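Local coordinates for protein FMN-dependent NADH:quinone oxidoreductase 1 (Bacillus anthracis, PDB 3U7I) that probably reduces electrophilic quinones and cleaves aromatic azo bonds with electrons from NADH, using one bound FMN per subunit, at residues C[9-13]-C[14-18]; C[156-159]-C[160-163]; C[82-85]-C[86-89]; C[93-96]-C[97-100]. One frame throughout, in Å; residues are numbered along the deposited sequence.

Contact 1 of 4, residues C[9-13]-C[14-18]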
loop_
_atom_site.group_PDB
_atom_site.type_symbol
_atom_site.label_atom_id
_atom_site.label_comp_id
_atom_site.label_asym_id
_atom_site.label_seq_id
_atom_site.Cartn_x
_atom_site.Cartn_y
_atom_site.Cartn_z
ATOM N N ILE C 9 13.043 -13.578 -6.516
ATOM C CA ILE C 9 11.605 -13.751 -6.323
ATOM C C ILE C 9 11.173 -12.941 -5.105
ATOM O O ILE C 9 11.686 -13.146 -3.999
ATOM C CB ILE C 9 11.212 -15.244 -6.090
ATOM C CG1 ILE C 9 11.996 -16.186 -7.016
ATOM C CG2 ILE C 9 9.686 -15.428 -6.221
ATOM C CD1 ILE C 9 11.871 -15.847 -8.484
ATOM N N ILE C 10 10.244 -12.014 -5.323
ATOM C CA ILE C 10 9.621 -11.264 -4.238
ATOM C C ILE C 10 8.185 -11.760 -4.077
ATOM O O ILE C 10 7.286 -11.371 -4.831
ATOM C CB ILE C 10 9.632 -9.750 -4.502
ATOM C CG1 ILE C 10 11.061 -9.259 -4.735
ATOM C CG2 ILE C 10 8.958 -8.999 -3.348
ATOM C CD1 ILE C 10 11.145 -8.049 -5.660
ATOM N N ASN C 11 7.996 -12.655 -3.113
ATOM C CA ASN C 11 6.707 -13.291 -2.883
ATOM C C ASN C 11 5.855 -12.501 -1.880
ATOM O O ASN C 11 6.118 -12.525 -0.675
ATOM C CB ASN C 11 6.929 -14.725 -2.403
ATOM C CG ASN C 11 5.636 -15.447 -2.093
ATOM O OD1 ASN C 11 4.538 -14.912 -2.289
ATOM N ND2 ASN C 11 5.759 -16.687 -1.617
ATOM N N ALA C 12 4.837 -11.809 -2.378
ATOM C CA ALA C 12 4.009 -10.953 -1.518
ATOM C C ALA C 12 2.694 -11.620 -1.062
ATOM O O ALA C 12 1.753 -10.938 -0.643
ATOM C CB ALA C 12 3.726 -9.620 -2.211
ATOM N N HIS C 13 2.632 -12.946 -1.146
ATOM C CA HIS C 13 1.422 -13.673 -0.777
ATOM C C HIS C 13 1.427 -14.053 0.705
ATOM O O HIS C 13 2.341 -14.711 1.165
ATOM C CB HIS C 13 1.268 -14.935 -1.629
ATOM C CG HIS C 13 -0.155 -15.381 -1.777
ATOM N ND1 HIS C 13 -0.949 -15.699 -0.697
ATOM C CD2 HIS C 13 -0.931 -15.540 -2.875
ATOM C CE1 HIS C 13 -2.153 -16.043 -1.122
ATOM N NE2 HIS C 13 -2.169 -15.954 -2.438
ATOM N N PRO C 14 0.392 -13.634 1.455
ATOM C CA PRO C 14 0.296 -13.980 2.880
ATOM C C PRO C 14 0.387 -15.493 3.171
ATOM O O PRO C 14 0.799 -15.882 4.266
ATOM C CB PRO C 14 -1.088 -13.438 3.274
ATOM C CG PRO C 14 -1.313 -12.284 2.331
ATOM C CD PRO C 14 -0.679 -12.715 1.025
ATOM N N LYS C 15 0.003 -16.338 2.217
ATOM C CA LYS C 15 0.054 -17.782 2.435
ATOM C C LYS C 15 1.403 -18.386 2.041
ATOM O O LYS C 15 1.598 -19.602 2.130
ATOM C CB LYS C 15 -1.072 -18.492 1.684
ATOM C CG LYS C 15 -2.469 -18.193 2.196
ATOM C CD LYS C 15 -3.414 -19.255 1.701
ATOM C CE LYS C 15 -4.833 -18.955 2.089
ATOM N NZ LYS C 15 -5.672 -20.176 1.928
ATOM N N VAL C 16 2.317 -17.528 1.590
ATOM C CA VAL C 16 3.704 -17.905 1.300
ATOM C C VAL C 16 3.855 -18.987 0.214
ATOM O O VAL C 16 4.164 -18.681 -0.936
ATOM C CB VAL C 16 4.458 -18.323 2.596
ATOM C CG1 VAL C 16 5.957 -18.451 2.334
ATOM C CG2 VAL C 16 4.191 -17.317 3.714
ATOM N N ASP C 17 3.635 -20.247 0.578
ATOM C CA ASP C 17 3.942 -21.358 -0.330
ATOM C C ASP C 17 2.748 -22.256 -0.665
ATOM O O ASP C 17 2.854 -23.131 -1.533
ATOM C CB ASP C 17 5.096 -22.197 0.230
ATOM C CG ASP C 17 4.833 -22.679 1.652
ATOM O OD1 ASP C 17 3.873 -22.182 2.291
ATOM O OD2 ASP C 17 5.593 -23.552 2.132
ATOM N N ASP C 18 1.626 -22.038 0.019
ATOM C CA ASP C 18 0.403 -22.800 -0.226
ATOM C C ASP C 18 0.091 -22.930 -1.719
ATOM O O ASP C 18 -0.105 -21.933 -2.415
ATOM C CB ASP C 18 -0.779 -22.166 0.513
ATOM C CG ASP C 18 -2.023 -23.033 0.477
ATOM O OD1 ASP C 18 -2.816 -22.901 -0.480
ATOM O OD2 ASP C 18 -2.215 -23.844 1.410
#
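The backbone N of K15 points its hydrogen at the imidazole of H13, meeting ND1 in the ring plane with N 3.1 Å from ND1 and a nearly straight angle of 166°. CG of H13 stands opposite its own backbone N (chi1 -154°), which swings the ring to the side where the chain continues. K15 then runs beside the ring and points the same way, CB lying 3.7 Å from H13 ND1, before NZ reaches a salt bridge with E66 of the second subunit. The same residues make a type I turn, H13 to V16, closed by V16 N to H13 O, 2.8 Å.

The next layer is N11, whose amide serves both arms of the bend. ND2 donates to V16 O at 2.6 Å, with that oxygen in the amide plane, and also to N48 OD1. OD1 accepts from H13 N at 3.0 Å, an Asx turn. These three bonds fix the rotation of the buried amide. H13 packs on S23, a residue predicted to bind FMN, while P14 and V16 pack against the second subunit. In this flavodoxin-like fold the loop leaves strand 6-11, which lies between strands 43-48 and 97-103, for helix 22-37.

Contact 2 of 4, residues C[156-159]-C[160-163]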
loop_
_atom_site.group_PDB
_atom_site.type_symbol
_atom_site.label_atom_id
_atom_site.label_comp_id
_atom_site.label_asym_id
_atom_site.label_seq_id
_atom_site.Cartn_x
_atom_site.Cartn_y
_atom_site.Cartn_z
ATOM N N ASN C 156 -10.549 -4.240 -19.118
ATOM C CA ASN C 156 -11.704 -3.740 -19.868
ATOM C C ASN C 156 -11.728 -2.210 -20.022
ATOM O O ASN C 156 -12.714 -1.646 -20.517
ATOM C CB ASN C 156 -13.017 -4.200 -19.221
ATOM C CG ASN C 156 -13.135 -5.709 -19.124
ATOM O OD1 ASN C 156 -12.729 -6.441 -20.029
ATOM N ND2 ASN C 156 -13.706 -6.183 -18.021
ATOM N N ASP C 157 -10.647 -1.554 -19.598
ATOM C CA ASP C 157 -10.534 -0.092 -19.629
ATOM C C ASP C 157 -11.784 0.581 -19.063
ATOM O O ASP C 157 -12.394 1.441 -19.707
ATOM C CB ASP C 157 -10.218 0.417 -21.040
ATOM C CG ASP C 157 -8.859 -0.070 -21.549
ATOM O OD1 ASP C 157 -7.884 -0.084 -20.762
ATOM O OD2 ASP C 157 -8.767 -0.447 -22.740
ATOM N N ASP C 158 -12.151 0.164 -17.854
ATOM C CA ASP C 158 -13.291 0.722 -17.134
ATOM C C ASP C 158 -12.815 1.126 -15.744
ATOM O O ASP C 158 -11.628 1.383 -15.546
ATOM C CB ASP C 158 -14.426 -0.302 -17.040
ATOM C CG ASP C 158 -13.970 -1.626 -16.444
ATOM O OD1 ASP C 158 -12.799 -1.711 -16.014
ATOM O OD2 ASP C 158 -14.782 -2.577 -16.394
ATOM N N TRP C 159 -13.729 1.164 -14.782
ATOM C CA TRP C 159 -13.381 1.568 -13.424
ATOM C C TRP C 159 -12.267 0.710 -12.843
ATOM O O TRP C 159 -11.306 1.238 -12.281
ATOM C CB TRP C 159 -14.610 1.535 -12.511
ATOM C CG TRP C 159 -14.323 1.906 -11.080
ATOM C CD1 TRP C 159 -14.201 3.166 -10.568
ATOM C CD2 TRP C 159 -14.138 1.006 -9.976
ATOM N NE1 TRP C 159 -13.942 3.109 -9.216
ATOM C CE2 TRP C 159 -13.903 1.791 -8.827
ATOM C CE3 TRP C 159 -14.145 -0.391 -9.848
ATOM C CZ2 TRP C 159 -13.675 1.229 -7.566
ATOM C CZ3 TRP C 159 -13.920 -0.946 -8.596
ATOM C CH2 TRP C 159 -13.693 -0.138 -7.472
ATOM N N TYR C 160 -12.388 -0.609 -12.977
ATOM C CA TYR C 160 -11.369 -1.520 -12.437
ATOM C C TYR C 160 -9.966 -1.182 -12.944
ATOM O O TYR C 160 -8.999 -1.189 -12.174
ATOM C CB TYR C 160 -11.717 -2.988 -12.735
ATOM C CG TYR C 160 -12.878 -3.504 -11.912
ATOM C CD1 TYR C 160 -14.193 -3.279 -12.313
ATOM C CD2 TYR C 160 -12.662 -4.202 -10.729
ATOM C CE1 TYR C 160 -15.259 -3.742 -11.558
ATOM C CE2 TYR C 160 -13.722 -4.664 -9.967
ATOM C CZ TYR C 160 -15.017 -4.434 -10.385
ATOM O OH TYR C 160 -16.072 -4.895 -9.624
ATOM N N THR C 161 -9.865 -0.886 -14.239
ATOM C CA THR C 161 -8.592 -0.512 -14.846
ATOM C C THR C 161 -8.043 0.742 -14.175
ATOM O O THR C 161 -6.845 0.850 -13.938
ATOM C CB THR C 161 -8.741 -0.231 -16.348
ATOM O OG1 THR C 161 -9.518 -1.269 -16.955
ATOM C CG2 THR C 161 -7.371 -0.162 -17.013
ATOM N N ASP C 162 -8.931 1.682 -13.873
ATOM C CA ASP C 162 -8.539 2.950 -13.277
ATOM C C ASP C 162 -8.094 2.820 -11.814
ATOM O O ASP C 162 -7.257 3.597 -11.354
ATOM C CB ASP C 162 -9.669 3.970 -13.407
ATOM C CG ASP C 162 -10.020 4.263 -14.850
ATOM O OD1 ASP C 162 -9.128 4.111 -15.713
ATOM O OD2 ASP C 162 -11.183 4.641 -15.126
ATOM N N VAL C 163 -8.631 1.833 -11.093
ATOM C CA VAL C 163 -8.301 1.652 -9.670
ATOM C C VAL C 163 -7.351 0.488 -9.389
ATOM O O VAL C 163 -7.212 0.047 -8.246
ATOM C CB VAL C 163 -9.571 1.524 -8.782
ATOM C CG1 VAL C 163 -10.421 2.763 -8.924
ATOM C CG2 VAL C 163 -10.368 0.274 -9.132
#
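W159 turns a ring edge to Y160 and a face to V163, the next residue and the one four further on. At its root, CB is 3.1 Å from Y160 N, and CG sits trans to W159 N (chi1 178°), carrying the rings out beside the carbonyl. Further along, the ring edge at CE3 points at one face of the phenol, over its centre, with CE3 3.8 Å from Y160 CD1. The pair is a T-shaped stack, with ring planes 83° apart. On the pyrrole side, NE1 and CE2 touch V163 CG1, NE1 at 3.5 Å. The six-membered ring, out to CZ2 and CH2, takes V163 CG2 over its face, only 4° off the normal and 3.6 Å from the centroid, a well-centred CH-pi contact. F107 adds another edge-to-face pair, and F176 of the second subunit also meets the indole, so this tryptophan belongs to the dimer interface.

Backbone bonds hold the platform: V163 N reaches W159 O at 3.0 Å, and D162 N reaches D158 O at 3.2 Å. D158 is the N-cap. Its backbone N donates to T161 OG1 (3.1 Å), a hydroxyl that also bonds Y154 O. A side chain three residues into a helix accepting from the N-cap N-H is one half of a capping box.

Contact 3 of 4, residues C[82-85]-C[86-89]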
loop_
_atom_site.group_PDB
_atom_site.type_symbol
_atom_site.label_atom_id
_atom_site.label_comp_id
_atom_site.label_asym_id
_atom_site.label_seq_id
_atom_site.Cartn_x
_atom_site.Cartn_y
_atom_site.Cartn_z
ATOM N N THR C 82 18.344 -1.790 11.168
ATOM C CA THR C 82 18.997 -1.212 9.978
ATOM C C THR C 82 19.942 -2.185 9.248
ATOM O O THR C 82 20.104 -2.107 8.022
ATOM C CB THR C 82 19.742 0.130 10.281
ATOM O OG1 THR C 82 20.655 -0.045 11.371
ATOM C CG2 THR C 82 18.746 1.246 10.620
ATOM N N GLU C 83 20.564 -3.092 9.998
ATOM C CA GLU C 83 21.386 -4.142 9.401
ATOM C C GLU C 83 20.545 -5.067 8.520
ATOM O O GLU C 83 20.965 -5.446 7.424
ATOM C CB GLU C 83 22.117 -4.939 10.485
ATOM C CG GLU C 83 23.380 -4.250 10.993
ATOM C CD GLU C 83 23.891 -4.816 12.314
ATOM O OE1 GLU C 83 23.489 -5.945 12.684
ATOM O OE2 GLU C 83 24.693 -4.121 12.983
ATOM N N ARG C 84 19.352 -5.417 8.997
ATOM C CA ARG C 84 18.417 -6.226 8.217
ATOM C C ARG C 84 17.872 -5.463 6.986
ATOM O O ARG C 84 17.750 -6.036 5.893
ATOM C CB ARG C 84 17.276 -6.733 9.113
ATOM C CG ARG C 84 16.200 -7.517 8.382
ATOM C CD ARG C 84 16.774 -8.713 7.630
ATOM N NE ARG C 84 15.724 -9.378 6.863
ATOM C CZ ARG C 84 15.930 -10.125 5.780
ATOM N NH1 ARG C 84 17.164 -10.309 5.316
ATOM N NH2 ARG C 84 14.896 -10.673 5.152
HETATM N N MSE C 85 17.545 -4.181 7.156
HETATM C CA MSE C 85 17.124 -3.360 6.019
HETATM C C MSE C 85 18.241 -3.272 4.978
HETATM O O MSE C 85 17.986 -3.326 3.771
HETATM C CB MSE C 85 16.689 -1.966 6.478
HETATM C CG MSE C 85 15.511 -2.005 7.427
HETATM SE SE MSE C 85 14.876 -0.227 7.896
HETATM C CE MSE C 85 13.483 -0.009 6.532
ATOM N N SER C 86 19.480 -3.163 5.450
ATOM C CA SER C 86 20.629 -3.163 4.557
ATOM C C SER C 86 20.782 -4.483 3.777
ATOM O O SER C 86 21.079 -4.464 2.571
ATOM C CB SER C 86 21.912 -2.842 5.312
ATOM O OG SER C 86 23.008 -2.886 4.409
ATOM N N GLU C 87 20.590 -5.615 4.467
ATOM C CA GLU C 87 20.579 -6.936 3.822
ATOM C C GLU C 87 19.567 -6.980 2.694
ATOM O O GLU C 87 19.889 -7.388 1.579
ATOM C CB GLU C 87 20.209 -8.044 4.811
ATOM C CG GLU C 87 21.278 -8.441 5.794
ATOM C CD GLU C 87 20.794 -9.523 6.759
ATOM O OE1 GLU C 87 19.626 -9.967 6.629
ATOM O OE2 GLU C 87 21.584 -9.932 7.643
ATOM N N ILE C 88 18.331 -6.582 2.997
ATOM C CA ILE C 88 17.249 -6.591 2.012
ATOM C C ILE C 88 17.543 -5.701 0.788
ATOM O O ILE C 88 17.271 -6.091 -0.349
ATOM C CB ILE C 88 15.901 -6.173 2.646
ATOM C CG1 ILE C 88 15.393 -7.269 3.589
ATOM C CG2 ILE C 88 14.885 -5.887 1.559
ATOM C CD1 ILE C 88 14.181 -6.872 4.403
ATOM N N LEU C 89 18.098 -4.514 1.030
ATOM C CA LEU C 89 18.459 -3.583 -0.037
ATOM C C LEU C 89 19.575 -4.135 -0.911
ATOM O O LEU C 89 19.506 -4.054 -2.137
ATOM C CB LEU C 89 18.897 -2.237 0.555
ATOM C CG LEU C 89 19.537 -1.227 -0.398
ATOM C CD1 LEU C 89 18.564 -0.794 -1.495
ATOM C CD2 LEU C 89 20.030 -0.028 0.388
#
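R84 and E87 form an i to i+3 salt bridge on helix 76-94, with I88 one residue further on packed under the same guanidinium. The helix is regular here, each backbone N of residues 86 to 89 bonding the carbonyl four residues back, as in I88 N to R84 O at 3.0 Å.

The tight part is inward. I88 CG1 sits over the centre of one face of the guanidinium, 3.6 Å from R84 CZ, while I88 also packs on Y116, N119 and I120 of helix 111-120 and on I47 of the sheet. M85, a selenomethionine, is buried beside it and faces V61 and W65 of helix 59-68. R84 NE is tied to V53 O, which helps hold the planar group flat on the isoleucine.

The outer side is looser and faces solvent. E83 sends its carboxylate back along the helix to Q79, and E87 extends straight beyond CG. R84 reaches it by bending at chi2 (57°); the two side chains cross at about a right angle and their planar ends stand 76° apart. The carboxylate meets the guanidinium at its edge through one oxygen: R84 NH1 lies 2.8 Å from E87 OE1, nearly along that oxygen's C-O axis.

Contact 4 of 4, residues C[93-96]-C[97-100]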
loop_
_atom_site.group_PDB
_atom_site.type_symbol
_atom_site.label_atom_id
_atom_site.label_comp_id
_atom_site.label_asym_id
_atom_site.label_seq_id
_atom_site.Cartn_x
_atom_site.Cartn_y
_atom_site.Cartn_z
ATOM N N LYS C 93 19.548 -4.969 -4.932
ATOM C CA LYS C 93 20.485 -4.387 -5.893
ATOM C C LYS C 93 21.288 -5.434 -6.668
ATOM O O LYS C 93 21.801 -5.152 -7.751
ATOM C CB LYS C 93 21.424 -3.386 -5.203
ATOM C CG LYS C 93 20.715 -2.114 -4.735
ATOM C CD LYS C 93 21.670 -1.100 -4.106
ATOM C CE LYS C 93 22.665 -0.565 -5.126
ATOM N NZ LYS C 93 23.556 0.466 -4.534
ATOM N N SER C 94 21.395 -6.642 -6.117
ATOM C CA SER C 94 22.279 -7.661 -6.696
ATOM C C SER C 94 21.630 -8.392 -7.865
ATOM O O SER C 94 22.321 -9.056 -8.635
ATOM C CB SER C 94 22.689 -8.684 -5.637
ATOM O OG SER C 94 21.600 -9.534 -5.312
ATOM N N ALA C 95 20.304 -8.269 -7.970
ATOM C CA ALA C 95 19.503 -8.945 -8.994
ATOM C C ALA C 95 19.274 -8.071 -10.236
ATOM O O ALA C 95 19.081 -6.860 -10.123
ATOM C CB ALA C 95 18.156 -9.358 -8.398
ATOM N N ASN C 96 19.284 -8.678 -11.423
ATOM C CA ASN C 96 18.908 -7.922 -12.619
ATOM C C ASN C 96 17.580 -8.383 -13.223
ATOM O O ASN C 96 17.123 -7.839 -14.231
ATOM C CB ASN C 96 20.028 -7.892 -13.670
ATOM C CG ASN C 96 20.129 -9.172 -14.445
ATOM O OD1 ASN C 96 20.085 -10.256 -13.873
ATOM N ND2 ASN C 96 20.254 -9.061 -15.765
ATOM N N THR C 97 16.966 -9.380 -12.586
ATOM C CA THR C 97 15.636 -9.865 -12.957
ATOM C C THR C 97 14.797 -10.025 -11.684
ATOM O O THR C 97 15.234 -10.659 -10.714
ATOM C CB THR C 97 15.703 -11.212 -13.743
ATOM O OG1 THR C 97 16.497 -11.054 -14.929
ATOM C CG2 THR C 97 14.302 -11.702 -14.123
ATOM N N TYR C 98 13.605 -9.430 -11.676
ATOM C CA TYR C 98 12.745 -9.456 -10.496
ATOM C C TYR C 98 11.426 -10.126 -10.832
ATOM O O TYR C 98 10.868 -9.897 -11.906
ATOM C CB TYR C 98 12.463 -8.034 -9.990
ATOM C CG TYR C 98 13.708 -7.235 -9.671
ATOM C CD1 TYR C 98 14.378 -7.408 -8.456
ATOM C CD2 TYR C 98 14.218 -6.308 -10.582
ATOM C CE1 TYR C 98 15.529 -6.685 -8.160
ATOM C CE2 TYR C 98 15.362 -5.579 -10.300
ATOM C CZ TYR C 98 16.018 -5.769 -9.082
ATOM O OH TYR C 98 17.162 -5.043 -8.786
ATOM N N VAL C 99 10.925 -10.958 -9.922
ATOM C CA VAL C 99 9.581 -11.526 -10.085
ATOM C C VAL C 99 8.732 -11.258 -8.842
ATOM O O VAL C 99 9.024 -11.779 -7.762
ATOM C CB VAL C 99 9.605 -13.051 -10.402
ATOM C CG1 VAL C 99 8.175 -13.582 -10.618
ATOM C CG2 VAL C 99 10.467 -13.332 -11.633
ATOM N N ILE C 100 7.691 -10.441 -8.997
ATOM C CA ILE C 100 6.768 -10.150 -7.900
ATOM C C ILE C 100 5.493 -10.991 -7.998
ATOM O O ILE C 100 4.812 -10.995 -9.025
ATOM C CB ILE C 100 6.402 -8.637 -7.832
ATOM C CG1 ILE C 100 7.643 -7.809 -7.479
ATOM C CG2 ILE C 100 5.247 -8.401 -6.832
ATOM C CD1 ILE C 100 7.403 -6.307 -7.374
#
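The chain leaves helix 76-94 and enters strand 97-103 through A95 and N96, completing a beta-alpha-beta crossover of the flavodoxin-like fold that began at strand 6-11. A95 is already extended (psi 143°), N96 kinks the path with psi near zero, and T97 resumes extended geometry. The bend brings the carbonyl carbon of A95 within 3.5 Å of T97 N. Strand bonds take over at once, N96 pairing through its backbone with K6 on one neighbouring strand and R143 on the other.

Of the side chains, Y98 does most of the joining. Its CG lies beside the backbone N and trans to the carbonyl carbon (chi1 -57°), which turns the phenol back over the segment it has just left. The ring meets A95 at two places: CE1 is 3.8 Å from A95 CB, an apolar touch, while CZ comes to 3.4 Å from A95 O. F92 stacks on the ring and offers its carbonyl oxygen to the hydroxyl. T97 directs OG1 to R143 NE. R142 holds the helix end and the tyrosine together, its NH2 bonding K93 O and Y98 OH, with a weak bond to A95 O. In this buried corner Y98 OH thus has bonds to both F92 O and R142 NH2, and A95 O also lies 3.0 Å from Y98 OH.

In the fold
Along the chain the order is contact 1, contact 3, contact 4, contact 2, all within one flavodoxin-like domain. Contacts 1 and 4 share the parallel sheet: strands 6-11 and 97-103 are neighbours, I10 N lies 2.7 Å from V99 O, and their centres are about 16 Å apart. Contacts 3 and 4 share helix 76-94, also about 16 Å between centres; the helix runs on from 82-89 to the turn that leads into the sheet. Contact 2 stands apart, about 36 Å from contact 3 between centres and on the opposite side of the chain's centre. Contacts 1 and 2, about 26 Å apart between centres, both touch the second subunit, so both the loop after the first strand and the outlying helical turn take part in the homodimer interface.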